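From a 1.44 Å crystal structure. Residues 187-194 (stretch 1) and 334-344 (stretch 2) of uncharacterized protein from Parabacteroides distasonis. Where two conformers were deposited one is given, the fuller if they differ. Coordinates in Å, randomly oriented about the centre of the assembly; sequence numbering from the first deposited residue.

Stretch 1, residues 187-194: SPSYPFYP
Stretch 2 (334-344) KSNDDWNYRFV

This is a buried, largely aromatic contact between an irregular proline-rich segment and a turn that leads into a strand, joined by three hydrogen bonds to main-chain atoms of the first stretch and burying 530 Å² over both sides.

Residues 187-193 form no helix or regular strand, but most are extended: phi/psi is -65/155 at Pro 188, -101/174 at Tyr 190, -70/146 at Pro 191, -154/162 at Phe 192 and -90/122 at Tyr 193, with Ser 189 (-94/-18) making the one bend. After Lys 334, stretch 2 makes a type I turn from Ser 335 to Asp 338, closed by Asp 338 N to Ser 335 O at 3.2 Å, then extends through Trp 339 (-127/156) into a strand that includes Tyr 341 to Val 344. The two chains run in opposite senses: Tyr 190 CA lies 7.4 Å from Tyr 341 CA, and Phe 192 CA lies 6.5 Å from Asn 336 CA. At that spacing side chains fill the gap, and no backbone-to-backbone hydrogen bond crosses it.

The polar anchor is Asn 336 (chi1 m, -63°; chi2 -40°), whose amide reads the backbone of Tyr 193 from both ends. Tyr 193 N donates to Asn 336 OD1 at 3.0 Å, and Asn 336 ND2 donates to Tyr 193 O at 2.8 Å, so the amide supplies the acceptor and donor that a neighbouring strand would otherwise provide. Trp 339 NE1 also donates to Asn 336 OD1, at 2.8 Å, tying the indole to the same carbonyl. Behind this, the turn is braced by Asp 338 OD2, which accepts from Lys 334 N at 2.9 Å, and by Ser 335 OG, which accepts from Asp 337 N at 3.0 Å.

Trp 339 (chi1 p, 56°; chi2 -95°) points toward stretch 1. Trp 339 CZ2 meets Phe 192 CB at 3.5 Å, and Trp 339 CH2 meets Pro 188 CG at 3.9 Å. The ring of Phe 192 (chi1 p, 62°) leads away, leaving its CB to make the apolar contact. Tyr 193 (chi1 m, -65°) reaches back instead, bringing CE2 to 3.6 Å from Lys 334 C.

Further along, every second residue of stretch 2 faces the partner: Trp 339, Tyr 341 and Phe 343 point toward it, while Asn 340, Arg 342 and Val 344 make no contact. Tyr 341 (chi1 m, -52°) does two jobs. Tyr 341 OH donates to Pro 191 O at 2.6 Å, and the face of the Tyr 341 ring receives Tyr 190 CB, 3.5 Å from that ring's centroid and 17° off the normal.

Tyr 190 (chi1 -100°, between wells; chi2 28°) links two aromatics. Its edge points toward the face of Tyr 341, centroids 5.3 Å apart and planes at 74°; its own face receives the edge of Phe 343 (chi1 m, -57°), centroids 4.8 Å apart and planes at 79°. The rule is alternation for packing, with three hydrogen bonds to the main chain of stretch 1 accompanying it.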

# COMPACT_ATOMS: atom_id res chain seq x y z
N SER A 187 6.41 2.97 9.13
CA SER A 187 6.03 1.57 9.26
C SER A 187 6.91 0.65 8.44
O SER A 187 7.65 1.10 7.56
CB SER A 187 4.58 1.39 8.85
OG SER A 187 4.40 1.35 7.42
N PRO A 188 6.80 -0.67 8.66
CA PRO A 188 7.27 -1.62 7.65
C PRO A 188 6.44 -1.50 6.39
O PRO A 188 5.29 -1.08 6.43
CB PRO A 188 7.04 -3.01 8.29
CG PRO A 188 6.93 -2.71 9.79
CD PRO A 188 6.23 -1.37 9.84
N SER A 189 7.03 -1.88 5.25
CA SER A 189 6.32 -1.88 3.99
C SER A 189 5.70 -3.23 3.67
O SER A 189 4.84 -3.30 2.81
CB SER A 189 7.22 -1.42 2.86
OG SER A 189 8.21 -2.37 2.57
N TYR A 190 6.15 -4.28 4.32
CA TYR A 190 5.56 -5.61 4.16
C TYR A 190 4.65 -5.89 5.34
O TYR A 190 4.54 -5.06 6.28
CB TYR A 190 6.65 -6.68 3.98
CG TYR A 190 6.94 -7.13 2.54
CD1 TYR A 190 6.73 -6.30 1.44
CD2 TYR A 190 7.49 -8.39 2.32
CE1 TYR A 190 7.00 -6.74 0.16
CE2 TYR A 190 7.77 -8.84 1.04
CZ TYR A 190 7.54 -8.00 -0.04
OH TYR A 190 7.90 -8.41 -1.32
N PRO A 191 3.92 -7.02 5.30
CA PRO A 191 2.80 -7.16 6.22
C PRO A 191 3.23 -7.31 7.66
O PRO A 191 4.28 -7.89 7.96
CB PRO A 191 2.10 -8.42 5.73
CG PRO A 191 2.44 -8.43 4.25
CD PRO A 191 3.88 -8.02 4.21
N PHE A 192 2.42 -6.77 8.57
CA PHE A 192 2.66 -6.89 10.00
C PHE A 192 1.36 -6.78 10.77
O PHE A 192 0.37 -6.28 10.24
CB PHE A 192 3.65 -5.80 10.50
CG PHE A 192 3.15 -4.37 10.32
CD1 PHE A 192 3.22 -3.76 9.09
CD2 PHE A 192 2.60 -3.66 11.38
CE1 PHE A 192 2.78 -2.46 8.91
CE2 PHE A 192 2.14 -2.35 11.20
CZ PHE A 192 2.21 -1.76 9.96
N TYR A 193 1.38 -7.24 12.02
CA TYR A 193 0.26 -7.02 12.96
C TYR A 193 0.52 -5.71 13.71
O TYR A 193 1.56 -5.56 14.35
CB TYR A 193 0.18 -8.17 13.94
CG TYR A 193 -0.16 -9.52 13.36
CD1 TYR A 193 -1.45 -9.84 12.99
CD2 TYR A 193 0.80 -10.51 13.26
CE1 TYR A 193 -1.77 -11.09 12.54
CE2 TYR A 193 0.48 -11.78 12.77
CZ TYR A 193 -0.80 -12.08 12.45
OH TYR A 193 -1.17 -13.33 11.95
N PRO A 194 -0.41 -4.75 13.62
CA PRO A 194 -0.19 -3.45 14.25
C PRO A 194 -0.41 -3.51 15.78
O PRO A 194 -1.10 -4.39 16.30
CB PRO A 194 -1.23 -2.57 13.58
CG PRO A 194 -2.39 -3.55 13.31
CD PRO A 194 -1.72 -4.81 12.92
N LYS A 334 2.20 -15.75 12.70
CA LYS A 334 1.25 -15.63 13.80
C LYS A 334 1.57 -14.54 14.81
O LYS A 334 0.71 -14.20 15.64
CB LYS A 334 1.17 -16.98 14.52
CG LYS A 334 0.68 -18.14 13.64
CD LYS A 334 -0.71 -17.84 13.06
CE LYS A 334 -1.27 -18.98 12.29
NZ LYS A 334 -2.57 -18.59 11.68
N SER A 335 2.78 -14.02 14.77
CA SER A 335 3.17 -12.86 15.60
C SER A 335 4.23 -12.11 14.85
O SER A 335 4.73 -12.58 13.82
CB SER A 335 3.71 -13.28 16.96
OG SER A 335 5.06 -13.64 16.86
N ASN A 336 4.62 -10.95 15.36
CA ASN A 336 5.67 -10.21 14.71
C ASN A 336 7.06 -10.70 15.01
O ASN A 336 8.02 -10.18 14.48
CB ASN A 336 5.53 -8.72 15.03
CG ASN A 336 4.22 -8.13 14.49
OD1 ASN A 336 3.79 -8.47 13.38
ND2 ASN A 336 3.60 -7.24 15.26
N ASP A 337 7.17 -11.77 15.79
CA ASP A 337 8.46 -12.44 15.94
C ASP A 337 8.78 -13.33 14.75
O ASP A 337 9.91 -13.79 14.61
CB ASP A 337 8.46 -13.33 17.18
CG ASP A 337 8.34 -12.55 18.47
OD1 ASP A 337 8.90 -11.44 18.57
OD2 ASP A 337 7.74 -13.12 19.41
N ASP A 338 7.79 -13.59 13.90
CA ASP A 338 7.89 -14.59 12.85
C ASP A 338 8.45 -14.05 11.53
O ASP A 338 8.74 -14.85 10.63
CB ASP A 338 6.52 -15.23 12.57
CG ASP A 338 6.02 -16.09 13.70
OD1 ASP A 338 6.81 -16.42 14.63
OD2 ASP A 338 4.82 -16.47 13.65
N TRP A 339 8.59 -12.73 11.41
CA TRP A 339 9.07 -12.12 10.17
C TRP A 339 10.24 -11.19 10.40
O TRP A 339 10.46 -10.69 11.49
CB TRP A 339 7.96 -11.37 9.43
CG TRP A 339 7.26 -10.31 10.23
CD1 TRP A 339 6.09 -10.46 10.93
CD2 TRP A 339 7.65 -8.94 10.40
NE1 TRP A 339 5.73 -9.28 11.50
CE2 TRP A 339 6.68 -8.33 11.22
CE3 TRP A 339 8.71 -8.17 9.94
CZ2 TRP A 339 6.76 -7.00 11.60
CZ3 TRP A 339 8.78 -6.83 10.32
CH2 TRP A 339 7.82 -6.28 11.16
N ASN A 340 11.02 -11.00 9.35
CA ASN A 340 12.19 -10.15 9.37
C ASN A 340 12.47 -9.88 7.90
O ASN A 340 12.86 -10.79 7.18
CB ASN A 340 13.35 -10.87 10.08
CG ASN A 340 14.56 -10.00 10.26
OD1 ASN A 340 14.81 -9.09 9.51
ND2 ASN A 340 15.33 -10.30 11.32
N TYR A 341 12.17 -8.67 7.43
CA TYR A 341 12.23 -8.35 6.01
C TYR A 341 13.47 -7.57 5.63
O TYR A 341 13.94 -6.69 6.38
CB TYR A 341 11.02 -7.55 5.58
CG TYR A 341 9.69 -8.13 5.96
CD1 TYR A 341 9.30 -9.41 5.55
CD2 TYR A 341 8.77 -7.39 6.69
CE1 TYR A 341 8.05 -9.93 5.85
CE2 TYR A 341 7.51 -7.89 7.00
CZ TYR A 341 7.17 -9.17 6.59
OH TYR A 341 5.90 -9.66 6.86
N ARG A 342 14.02 -7.93 4.48
CA ARG A 342 15.18 -7.25 3.91
C ARG A 342 14.92 -7.00 2.43
O ARG A 342 14.32 -7.84 1.75
CB ARG A 342 16.43 -8.12 4.04
CG ARG A 342 16.87 -8.30 5.47
CD ARG A 342 17.99 -9.30 5.60
NE ARG A 342 17.51 -10.60 5.16
CZ ARG A 342 18.24 -11.63 4.76
NH1 ARG A 342 19.58 -11.55 4.73
NH2 ARG A 342 17.63 -12.76 4.39
N PHE A 343 15.39 -5.84 1.97
CA PHE A 343 15.38 -5.48 0.56
C PHE A 343 16.69 -4.83 0.17
O PHE A 343 17.29 -4.14 0.99
CB PHE A 343 14.23 -4.51 0.24
CG PHE A 343 12.89 -5.06 0.59
CD1 PHE A 343 12.25 -5.95 -0.25
CD2 PHE A 343 12.28 -4.72 1.78
CE1 PHE A 343 11.04 -6.52 0.11
CE2 PHE A 343 11.03 -5.28 2.13
CZ PHE A 343 10.42 -6.17 1.29
N VAL A 344 17.08 -5.04 -1.07
CA VAL A 344 18.24 -4.36 -1.68
C VAL A 344 17.81 -3.85 -3.05
O VAL A 344 17.18 -4.59 -3.81
CB VAL A 344 19.44 -5.31 -1.83
CG1 VAL A 344 20.58 -4.61 -2.60
CG2 VAL A 344 19.91 -5.81 -0.47